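Local coordinates for protein thymidylate kinase (Ehrlichia chaffeensis, PDB 3LD9) that probably phosphorylates dTMP to dTDP at the expense of ATP, a step of both the de novo and salvage routes to dTTP, at residues G33-T36 with Q37-L41. Sequence-based numbering, arbitrary orientation.
Sequences GKTT and QSHLL. With SO4 (sulfate ion), chain E.
Thr35 O accepts three hydrogen bonds in the first turn of helix 34-49. The helical one comes from His39 N at 3.0 Å; Ser38 OG adds a short one of 2.6 Å to the same Thr35 O, its hydroxyl folded back between backbone N and carbonyl carbon (chi1 73°). The third, from His39 ND1 to Thr35 O at 3.2 Å, is longer: the oxygen lies in the imidazole plane at the ring edge, but the donor stands 49° above the carbonyl plane, off any lone pair. The ND1 bond helps to set the ring's rotation, and Thr35 CG2 runs alongside, 3.9 Å from ND1 of His39. One residue further along, Thr36 CG2 lies 3.9 Å from Leu40 CD1.

At the helix start Gly33 is the N-cap, its O hydrogen-bonded to Gln37 N. Gly33 N, Lys34 N and Thr35 N all donate to a sulfate, as does Gly31 N; two bends in the Lys34 chain (chi3 -64°) bring NZ to 3.3 Å from sulfate O4. Asp113 holds Lys34 NZ by a salt bridge and Thr35 OG1 by a hydrogen bond. Amides and lysine converging on one anion fit a Walker A P-loop, the sulfate probably marking a phosphate position of ATP.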
loop_
_atom_site.group_PDB
_atom_site.type_symbol
_atom_site.label_atom_id
_atom_site.label_comp_id
_atom_site.label_asym_id
_atom_site.label_seq_id
_atom_site.Cartn_x
_atom_site.Cartn_y
_atom_site.Cartn_z
ATOM N N GLY A 33 -2.275 -23.748 16.919
ATOM C CA GLY A 33 -1.156 -24.077 16.043
ATOM C C GLY A 33 -1.349 -23.765 14.564
ATOM O O GLY A 33 -0.538 -24.200 13.747
ATOM N N LYS A 34 -2.380 -22.993 14.206
ATOM C CA LYS A 34 -2.611 -22.604 12.801
ATOM C C LYS A 34 -1.385 -21.987 12.137
ATOM O O LYS A 34 -1.082 -22.264 10.981
ATOM C CB LYS A 34 -3.695 -21.523 12.668
ATOM C CG LYS A 34 -5.087 -21.868 13.097
ATOM C CD LYS A 34 -5.996 -20.655 12.912
ATOM C CE LYS A 34 -5.602 -19.450 13.813
ATOM N NZ LYS A 34 -4.293 -18.694 13.393
ATOM N N THR A 35 -0.772 -21.044 12.846
ATOM C CA THR A 35 0.342 -20.270 12.314
ATOM C C THR A 35 1.538 -21.161 12.057
ATOM O O THR A 35 2.134 -21.086 10.972
ATOM C CB THR A 35 0.712 -19.107 13.253
ATOM O OG1 THR A 35 -0.368 -18.171 13.231
ATOM C CG2 THR A 35 2.021 -18.400 12.810
ATOM N N THR A 36 1.859 -22.017 13.037
ATOM C CA THR A 36 2.983 -22.975 12.920
ATOM C C THR A 36 2.750 -23.926 11.757
ATOM O O THR A 36 3.639 -24.094 10.925
ATOM C CB THR A 36 3.199 -23.772 14.223
ATOM O OG1 THR A 36 3.615 -22.865 15.244
ATOM C CG2 THR A 36 4.258 -24.887 14.078
ATOM N N GLN A 37 1.552 -24.508 11.692
ATOM C CA GLN A 37 1.210 -25.447 10.641
ATOM C C GLN A 37 1.256 -24.776 9.291
ATOM O O GLN A 37 1.708 -25.395 8.309
ATOM C CB GLN A 37 -0.154 -26.081 10.889
ATOM C CG GLN A 37 -0.164 -27.021 12.118
ATOM C CD GLN A 37 0.835 -28.178 12.010
ATOM O OE1 GLN A 37 1.109 -28.672 10.919
ATOM N NE2 GLN A 37 1.383 -28.596 13.131
ATOM N N SER A 38 0.834 -23.508 9.229
ATOM C CA SER A 38 0.883 -22.802 7.961
ATOM C C SER A 38 2.331 -22.596 7.507
ATOM O O SER A 38 2.625 -22.781 6.311
ATOM C CB SER A 38 0.116 -21.481 8.026
ATOM O OG SER A 38 0.845 -20.570 8.792
ATOM N N HIS A 39 3.230 -22.244 8.443
ATOM C CA HIS A 39 4.674 -22.096 8.136
ATOM C C HIS A 39 5.305 -23.407 7.680
ATOM O O HIS A 39 6.075 -23.425 6.714
ATOM C CB HIS A 39 5.481 -21.554 9.349
ATOM C CG HIS A 39 5.568 -20.060 9.396
ATOM N ND1 HIS A 39 4.649 -19.276 10.065
ATOM C CD2 HIS A 39 6.451 -19.201 8.829
ATOM C CE1 HIS A 39 4.959 -17.998 9.909
ATOM N NE2 HIS A 39 6.058 -17.924 9.171
ATOM N N LEU A 40 4.969 -24.491 8.367
ATOM C CA LEU A 40 5.520 -25.802 8.050
ATOM C C LEU A 40 5.096 -26.278 6.664
ATOM O O LEU A 40 5.916 -26.777 5.910
ATOM C CB LEU A 40 5.112 -26.840 9.107
ATOM C CG LEU A 40 5.696 -26.649 10.508
ATOM C CD1 LEU A 40 5.066 -27.659 11.467
ATOM C CD2 LEU A 40 7.209 -26.817 10.490
ATOM N N LEU A 41 3.817 -26.128 6.332
ATOM C CA LEU A 41 3.358 -26.499 5.005
ATOM C C LEU A 41 4.017 -25.630 3.918
ATOM O O LEU A 41 4.340 -26.142 2.833
ATOM C CB LEU A 41 1.838 -26.409 4.903
ATOM C CG LEU A 41 1.248 -26.921 3.589
ATOM C CD1 LEU A 41 1.615 -28.421 3.415
ATOM C CD2 LEU A 41 -0.290 -26.659 3.480
HETATM S S SO4 E . -2.585 -20.174 16.451
HETATM O O1 SO4 E . -1.777 -20.982 17.361
HETATM O O2 SO4 E . -3.706 -20.964 15.962
HETATM O O3 SO4 E . -3.103 -19.008 17.171
HETATM O O4 SO4 E . -1.834 -19.727 15.283
#